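Local coordinates for probable hydrogenase nickel incorporation protein hypB (Methanocaldococcus jannaschii, PDB 2HF9), which is a dimeric GTP-binding protein with probable low GTPase activity, thought to be needed for nickel insertion during [NiFe] hydrogenase maturation, at residues I68-A77 with A89-G97; T96-V107 with V127-L138. All coordinates share one frame; numbering follows the deposited sequence.

Interaction 1 of 2, residues I68-A77 with A89-G97; sequences IACIAGDVIA and AKVVPLNTG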
# COMPACT_ATOMS: atom_id res chain seq x y z
N ILE A 68 3.53 -2.07 -27.93
CA ILE A 68 3.28 -2.26 -26.50
C ILE A 68 1.80 -2.07 -26.15
O ILE A 68 1.15 -1.12 -26.60
CB ILE A 68 4.17 -1.31 -25.64
CG1 ILE A 68 5.66 -1.58 -25.93
CG2 ILE A 68 3.89 -1.49 -24.15
CD1 ILE A 68 6.57 -0.40 -25.61
N ALA A 69 1.28 -3.00 -25.35
CA ALA A 69 -0.06 -2.89 -24.78
C ALA A 69 0.05 -2.87 -23.27
O ALA A 69 1.03 -3.38 -22.70
CB ALA A 69 -0.92 -4.06 -25.23
N CYS A 70 -0.95 -2.28 -22.62
CA CYS A 70 -1.05 -2.28 -21.17
C CYS A 70 -2.40 -2.74 -20.66
O CYS A 70 -3.43 -2.58 -21.33
CB CYS A 70 -0.77 -0.89 -20.60
SG CYS A 70 0.85 -0.23 -21.02
N ILE A 71 -2.38 -3.33 -19.47
CA ILE A 71 -3.58 -3.57 -18.68
C ILE A 71 -3.38 -2.80 -17.38
O ILE A 71 -2.40 -3.03 -16.66
CB ILE A 71 -3.80 -5.09 -18.40
CG1 ILE A 71 -4.17 -5.83 -19.69
CG2 ILE A 71 -4.88 -5.30 -17.34
CD1 ILE A 71 -3.99 -7.35 -19.63
N ALA A 72 -4.29 -1.88 -17.10
CA ALA A 72 -4.21 -1.05 -15.91
C ALA A 72 -5.37 -1.37 -14.98
O ALA A 72 -6.52 -1.04 -15.27
CB ALA A 72 -4.21 0.43 -16.27
N GLY A 73 -5.05 -2.03 -13.87
CA GLY A 73 -6.05 -2.38 -12.87
C GLY A 73 -5.95 -1.53 -11.62
O GLY A 73 -4.88 -1.40 -11.03
N ASP A 74 -7.07 -0.94 -11.23
CA ASP A 74 -7.19 -0.23 -9.95
C ASP A 74 -8.67 0.01 -9.66
O ASP A 74 -9.51 -0.25 -10.52
CB ASP A 74 -6.43 1.10 -9.98
CG ASP A 74 -6.11 1.63 -8.59
OD1 ASP A 74 -6.28 0.90 -7.58
OD2 ASP A 74 -5.68 2.79 -8.50
N VAL A 75 -8.98 0.49 -8.46
CA VAL A 75 -10.36 0.82 -8.06
C VAL A 75 -11.01 1.72 -9.12
O VAL A 75 -12.10 1.42 -9.62
CB VAL A 75 -10.42 1.52 -6.68
CG1 VAL A 75 -11.85 1.51 -6.13
CG2 VAL A 75 -9.47 0.85 -5.69
N ILE A 76 -10.34 2.82 -9.44
CA ILE A 76 -10.72 3.67 -10.56
C ILE A 76 -9.58 3.61 -11.58
O ILE A 76 -8.58 4.33 -11.47
CB ILE A 76 -11.05 5.12 -10.11
CG1 ILE A 76 -12.03 5.10 -8.93
CG2 ILE A 76 -11.63 5.92 -11.28
CD1 ILE A 76 -12.16 6.41 -8.19
N ALA A 77 -9.75 2.74 -12.57
CA ALA A 77 -8.68 2.40 -13.51
C ALA A 77 -8.32 3.53 -14.49
O ALA A 77 -7.22 3.53 -15.06
CB ALA A 77 -9.03 1.12 -14.27
N ALA A 89 0.37 3.64 -26.06
CA ALA A 89 0.09 2.23 -25.84
C ALA A 89 -1.40 1.98 -25.93
O ALA A 89 -2.21 2.86 -25.63
CB ALA A 89 0.62 1.77 -24.49
N LYS A 90 -1.76 0.77 -26.37
CA LYS A 90 -3.14 0.32 -26.28
C LYS A 90 -3.38 -0.15 -24.85
O LYS A 90 -2.58 -0.92 -24.30
CB LYS A 90 -3.42 -0.81 -27.28
CG LYS A 90 -4.88 -1.23 -27.32
CD LYS A 90 -5.40 -1.28 -28.75
CE LYS A 90 -6.85 -1.73 -28.80
NZ LYS A 90 -7.73 -0.91 -27.90
N VAL A 91 -4.45 0.33 -24.23
CA VAL A 91 -4.71 0.07 -22.82
C VAL A 91 -6.08 -0.56 -22.60
O VAL A 91 -7.09 -0.09 -23.13
CB VAL A 91 -4.60 1.36 -21.97
CG1 VAL A 91 -4.70 1.04 -20.48
CG2 VAL A 91 -3.31 2.11 -22.28
N VAL A 92 -6.09 -1.64 -21.82
CA VAL A 92 -7.34 -2.19 -21.30
C VAL A 92 -7.42 -1.84 -19.82
O VAL A 92 -6.60 -2.31 -19.02
CB VAL A 92 -7.44 -3.72 -21.51
CG1 VAL A 92 -8.73 -4.26 -20.90
CG2 VAL A 92 -7.36 -4.07 -22.99
N PRO A 93 -8.40 -1.00 -19.45
CA PRO A 93 -8.57 -0.69 -18.04
C PRO A 93 -9.38 -1.76 -17.33
O PRO A 93 -10.30 -2.35 -17.92
CB PRO A 93 -9.32 0.64 -18.06
CG PRO A 93 -10.10 0.61 -19.34
CD PRO A 93 -9.38 -0.29 -20.30
N LEU A 94 -9.05 -2.02 -16.07
CA LEU A 94 -9.81 -2.95 -15.24
C LEU A 94 -10.15 -2.30 -13.91
O LEU A 94 -9.27 -2.08 -13.07
CB LEU A 94 -9.05 -4.27 -15.03
CG LEU A 94 -8.88 -5.24 -16.21
CD1 LEU A 94 -7.99 -6.41 -15.82
CD2 LEU A 94 -10.23 -5.74 -16.74
N ASN A 95 -11.42 -1.97 -13.72
CA ASN A 95 -11.90 -1.47 -12.45
C ASN A 95 -12.03 -2.65 -11.50
O ASN A 95 -12.86 -3.54 -11.70
CB ASN A 95 -13.22 -0.73 -12.61
CG ASN A 95 -13.09 0.55 -13.42
OD1 ASN A 95 -12.23 1.39 -13.15
ND2 ASN A 95 -13.95 0.71 -14.42
N THR A 96 -11.18 -2.67 -10.47
CA THR A 96 -10.96 -3.86 -9.67
C THR A 96 -11.82 -3.95 -8.41
O THR A 96 -11.69 -4.91 -7.65
CB THR A 96 -9.47 -4.01 -9.29
OG1 THR A 96 -9.02 -2.82 -8.64
CG2 THR A 96 -8.62 -4.25 -10.54
N GLY A 97 -12.68 -2.96 -8.20
CA GLY A 97 -13.57 -2.94 -7.04
C GLY A 97 -12.83 -3.06 -5.73
O GLY A 97 -11.85 -2.35 -5.49
O HOH W 1 -13.90 -0.60 -9.18
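Cys70 and Ala72 pair with Lys90, Val92 and Leu94 as neighbouring parallel strands, the two ends of a beta-alpha-beta unit whose helix 78-85 carries the chain from one to the other. Within this chain, strand 90-95 is the outer edge of the P-loop GTPase sheet, while strand 68-74 continues inward through backbone bonds to strand 121-125.

The backbone ladder starts with a weak bond from Lys90 N to Ile68 O, then tightens. Cys70 N gives a bond of 2.7 Å to Lys90 O, and Cys70 O takes Val92 N. Ala72 uses both its N and its O in the same way, to Val92 O and Leu94 N, and Asp74 N follows with a bond to Leu94 O. At the far end the geometry changes: Thr96 N reaches Asp74 O at 2.9 Å from above the carbonyl plane, 55° out of it, as the chain leaves the sheet. CA-H...O contacts run beside these bonds, for example from Gly73 CA to Leu94 O.

Apolar contacts line both faces. On the face of Ile71 and Leu94, Ile71 CG2 lies anti to its own N and is thereby carried up to Leu94 CD1, 3.6 Å away; the two side chains cross at a slant. The other face has Cys70 SG beside Ala89 CB at 4.0 Å, and there Met84 of helix 78-85 covers Cys70 and Val91. Ala77 CB rests on Pro93 CB at 3.8 Å. Asp74 is on this face too, its side chain about 5 Å from the bound GTP analogue and about 6 Å from the magnesium ion.

Polar contacts close the loop that follows strand 68-74. A water bridges Val75 O and Gly97 N, and Asn95 OD1 accepts Ala77 N at 2.9 Å, in a nearly straight bond of 171°.

Interaction 2 of 2, residues T96-V107 with V127-L138; sequences TGKECHLDAHLV and VGNLICPADFDL. With ZN (zinc ion), chain D.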
# COMPACT_ATOMS: atom_id res chain seq x y z
N THR A 96 -11.18 -2.67 -10.47
CA THR A 96 -10.96 -3.86 -9.67
C THR A 96 -11.82 -3.95 -8.41
O THR A 96 -11.69 -4.91 -7.65
CB THR A 96 -9.47 -4.01 -9.29
OG1 THR A 96 -9.02 -2.82 -8.64
CG2 THR A 96 -8.62 -4.25 -10.54
N GLY A 97 -12.68 -2.96 -8.20
CA GLY A 97 -13.57 -2.94 -7.04
C GLY A 97 -12.83 -3.06 -5.73
O GLY A 97 -11.85 -2.35 -5.49
N LYS A 98 -13.29 -3.97 -4.88
CA LYS A 98 -12.70 -4.14 -3.55
C LYS A 98 -11.61 -5.22 -3.52
O LYS A 98 -11.03 -5.49 -2.46
CB LYS A 98 -13.79 -4.41 -2.51
CG LYS A 98 -14.78 -3.26 -2.35
CD LYS A 98 -15.75 -3.48 -1.20
CE LYS A 98 -16.73 -2.33 -1.09
NZ LYS A 98 -17.70 -2.50 0.03
N GLU A 99 -11.34 -5.82 -4.68
CA GLU A 99 -10.29 -6.83 -4.80
C GLU A 99 -8.90 -6.21 -4.61
O GLU A 99 -8.58 -5.17 -5.20
CB GLU A 99 -10.40 -7.54 -6.15
CG GLU A 99 -10.08 -9.04 -6.11
CD GLU A 99 -10.98 -9.81 -5.16
OE1 GLU A 99 -12.22 -9.69 -5.27
OE2 GLU A 99 -10.45 -10.54 -4.30
N CYS A 100 -8.08 -6.86 -3.79
CA CYS A 100 -6.74 -6.36 -3.46
C CYS A 100 -5.66 -6.93 -4.37
O CYS A 100 -4.47 -6.90 -4.04
CB CYS A 100 -6.42 -6.64 -1.99
SG CYS A 100 -6.58 -8.36 -1.51
N HIS A 101 -6.07 -7.45 -5.53
CA HIS A 101 -5.18 -8.05 -6.52
C HIS A 101 -5.93 -8.26 -7.83
O HIS A 101 -7.15 -8.40 -7.83
CB HIS A 101 -4.65 -9.40 -6.02
CG HIS A 101 -5.71 -10.44 -5.85
ND1 HIS A 101 -6.41 -10.62 -4.67
CD2 HIS A 101 -6.21 -11.35 -6.72
CE1 HIS A 101 -7.28 -11.60 -4.82
NE2 HIS A 101 -7.18 -12.06 -6.06
N LEU A 102 -5.19 -8.27 -8.94
CA LEU A 102 -5.72 -8.81 -10.19
C LEU A 102 -5.57 -10.33 -10.13
O LEU A 102 -4.79 -10.84 -9.34
CB LEU A 102 -4.94 -8.26 -11.39
CG LEU A 102 -5.10 -6.79 -11.79
CD1 LEU A 102 -4.08 -6.45 -12.86
CD2 LEU A 102 -6.50 -6.50 -12.27
N ASP A 103 -6.33 -11.04 -10.96
CA ASP A 103 -6.16 -12.49 -11.09
C ASP A 103 -6.07 -12.90 -12.57
O ASP A 103 -6.32 -12.09 -13.45
CB ASP A 103 -7.24 -13.27 -10.32
CG ASP A 103 -8.65 -13.09 -10.90
OD1 ASP A 103 -8.80 -12.62 -12.04
OD2 ASP A 103 -9.62 -13.46 -10.20
N ALA A 104 -5.69 -14.15 -12.83
CA ALA A 104 -5.54 -14.64 -14.21
C ALA A 104 -6.85 -14.60 -15.00
O ALA A 104 -6.84 -14.38 -16.21
CB ALA A 104 -4.96 -16.04 -14.21
N HIS A 105 -7.97 -14.82 -14.31
CA HIS A 105 -9.29 -14.81 -14.93
C HIS A 105 -9.61 -13.47 -15.57
O HIS A 105 -9.93 -13.40 -16.77
CB HIS A 105 -10.36 -15.20 -13.90
CG HIS A 105 -11.75 -15.20 -14.45
ND1 HIS A 105 -12.78 -14.51 -13.85
CD2 HIS A 105 -12.28 -15.78 -15.55
CE1 HIS A 105 -13.89 -14.68 -14.56
NE2 HIS A 105 -13.61 -15.45 -15.60
N LEU A 106 -9.51 -12.40 -14.79
CA LEU A 106 -9.79 -11.06 -15.28
C LEU A 106 -8.79 -10.65 -16.37
O LEU A 106 -9.17 -10.05 -17.38
CB LEU A 106 -9.84 -10.04 -14.13
CG LEU A 106 -11.21 -9.64 -13.57
CD1 LEU A 106 -12.10 -10.83 -13.20
CD2 LEU A 106 -11.05 -8.72 -12.36
N VAL A 107 -7.51 -10.99 -16.16
CA VAL A 107 -6.46 -10.74 -17.15
C VAL A 107 -6.73 -11.51 -18.45
O VAL A 107 -6.56 -10.96 -19.54
CB VAL A 107 -5.04 -11.05 -16.57
CG1 VAL A 107 -3.99 -11.09 -17.68
CG2 VAL A 107 -4.66 -10.02 -15.51
N VAL A 127 -2.88 -3.99 -8.81
CA VAL A 127 -3.35 -3.06 -7.79
C VAL A 127 -2.22 -2.82 -6.76
O VAL A 127 -1.40 -3.71 -6.52
CB VAL A 127 -4.65 -3.53 -7.10
CG1 VAL A 127 -5.63 -4.15 -8.12
CG2 VAL A 127 -4.36 -4.52 -6.01
N GLY A 128 -2.17 -1.61 -6.20
CA GLY A 128 -1.14 -1.26 -5.22
C GLY A 128 -1.38 -1.91 -3.87
O GLY A 128 -2.24 -1.48 -3.11
N ASN A 129 -0.60 -2.95 -3.58
CA ASN A 129 -0.77 -3.81 -2.41
C ASN A 129 0.41 -4.76 -2.37
O ASN A 129 0.75 -5.38 -3.38
CB ASN A 129 -2.08 -4.61 -2.52
CG ASN A 129 -2.53 -5.23 -1.19
OD1 ASN A 129 -1.82 -6.03 -0.58
ND2 ASN A 129 -3.73 -4.87 -0.76
N LEU A 130 1.05 -4.88 -1.20
CA LEU A 130 2.20 -5.77 -1.04
C LEU A 130 1.86 -7.14 -0.43
O LEU A 130 2.76 -7.93 -0.14
CB LEU A 130 3.30 -5.09 -0.22
CG LEU A 130 4.15 -3.99 -0.86
CD1 LEU A 130 5.14 -3.45 0.16
CD2 LEU A 130 4.88 -4.49 -2.11
N ILE A 131 0.57 -7.41 -0.24
CA ILE A 131 0.12 -8.66 0.38
C ILE A 131 -0.53 -9.62 -0.63
O ILE A 131 0.06 -10.65 -0.97
CB ILE A 131 -0.80 -8.40 1.61
CG1 ILE A 131 0.01 -7.87 2.79
CG2 ILE A 131 -1.51 -9.67 2.05
CD1 ILE A 131 0.08 -6.37 2.87
N CYS A 132 -1.73 -9.28 -1.10
CA CYS A 132 -2.57 -10.19 -1.91
C CYS A 132 -1.99 -10.64 -3.26
O CYS A 132 -2.11 -11.82 -3.60
CB CYS A 132 -3.95 -9.58 -2.17
SG CYS A 132 -4.76 -8.84 -0.75
N PRO A 133 -1.39 -9.71 -4.04
CA PRO A 133 -0.89 -10.11 -5.37
C PRO A 133 0.19 -11.19 -5.35
O PRO A 133 0.43 -11.82 -6.38
CB PRO A 133 -0.33 -8.79 -5.93
CG PRO A 133 -1.03 -7.72 -5.19
CD PRO A 133 -1.18 -8.27 -3.80
N ALA A 134 0.82 -11.41 -4.20
CA ALA A 134 1.87 -12.42 -4.07
C ALA A 134 1.42 -13.81 -4.50
O ALA A 134 2.16 -14.53 -5.18
CB ALA A 134 2.40 -12.45 -2.64
N ASP A 135 0.19 -14.18 -4.12
CA ASP A 135 -0.34 -15.52 -4.38
C ASP A 135 -1.05 -15.67 -5.73
O ASP A 135 -1.44 -16.78 -6.09
CB ASP A 135 -1.30 -15.93 -3.26
CG ASP A 135 -0.60 -16.10 -1.92
OD1 ASP A 135 0.60 -16.44 -1.90
OD2 ASP A 135 -1.27 -15.91 -0.88
N PHE A 136 -1.20 -14.58 -6.48
CA PHE A 136 -1.98 -14.63 -7.72
C PHE A 136 -1.16 -14.37 -8.99
O PHE A 136 -0.98 -13.23 -9.42
CB PHE A 136 -3.20 -13.70 -7.63
CG PHE A 136 -4.29 -14.24 -6.75
CD1 PHE A 136 -4.32 -13.93 -5.39
CD2 PHE A 136 -5.28 -15.05 -7.28
CE1 PHE A 136 -5.33 -14.44 -4.57
CE2 PHE A 136 -6.30 -15.56 -6.46
CZ PHE A 136 -6.32 -15.25 -5.11
N ASP A 137 -0.69 -15.47 -9.57
CA ASP A 137 -0.04 -15.49 -10.88
C ASP A 137 -1.05 -15.03 -11.94
O ASP A 137 -2.17 -15.56 -12.01
CB ASP A 137 0.44 -16.92 -11.17
CG ASP A 137 1.15 -17.08 -12.51
OD1 ASP A 137 1.28 -16.10 -13.27
OD2 ASP A 137 1.59 -18.22 -12.79
N LEU A 138 -0.67 -14.04 -12.73
CA LEU A 138 -1.56 -13.47 -13.75
C LEU A 138 -1.43 -14.16 -15.11
O LEU A 138 -2.23 -13.93 -16.01
CB LEU A 138 -1.31 -11.96 -13.91
CG LEU A 138 -1.46 -11.05 -12.69
CD1 LEU A 138 -1.39 -9.58 -13.11
CD2 LEU A 138 -2.75 -11.31 -11.94
ZN ZN D . -14.45 -15.87 -17.20
O HOH W 2 -2.00 -10.60 -8.49
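The metal-binding loops of this GTPase are clasped by a disulfide: Cys100 SG is bonded to Cys132 SG at 2.0 Å, with a chi3 of -96°. Cys100, His101 and Cys132 are known to bind zinc and, by similarity, nickel, but here the two sulfurs are joined to each other and the zinc ion of these segments is on His105. Asn129 OD1 makes an Asx turn with Ile131 N, in the carbonyl plane, and also accepts Cys132 N from above it; Cys100 packs on Cys100 of the second subunit.

Next to the disulfide, the His101 and Phe136 rings form an offset stack, centroids 3.8 Å apart and planes at 13°. His101 NE2 sits over the centre of the phenyl face, 3.4 Å from Phe136 CE1. His101 CG stands between its backbone N and carbonyl carbon (chi1 65°), which turns the ring to lie flat on Phe136; Glu99 CG lies over its opposite face. With only a methyl group at Phe136, as in an alanine, the imidazole is likely to lose its stacking partner and be freer to turn.

The methyl Val127 CG2 sits 3.1 Å from Cys100 O, which, like His101 ND1, is buried without a polar partner in the model. Apolar packing joins Leu138 CD2 to Leu102 CB at 3.8 Å, and Leu138 CD1 to Val107 CG2. A water close to both Leu102 O and Phe136 O links the two segments.

Asp103 OD1 caps helix 104-111 by accepting Leu106 N at 2.8 Å. In the first turn of that helix, His105 NE2 binds a zinc ion at 1.9 Å together with His109, an i/i+4 histidine pair typical of metal sites on a helix.

Interaction 1 belongs to the sheet, at its outer edge within this chain, and is only partly buried; interaction 2 is a buried meeting of loops and the start of helix 104-111, beyond the strand ends. Parallel backbone hydrogen bonds dominate the first, whereas the second has no direct hydrogen bond between its segments and relies on a disulfide, a ring stack and apolar packing. They run in series along the chain, sharing Thr96 and Gly97 where strand 90-95 gives way to the metal-binding loop. Leu94 CD1 lies 3.8 Å from Leu102 CD2, so the two contacts touch directly. Both reach the second subunit: 68-77 through Asp74 and Val75 packing on its Lys158, 96-107 through Lys98 in a salt bridge to its Asp135.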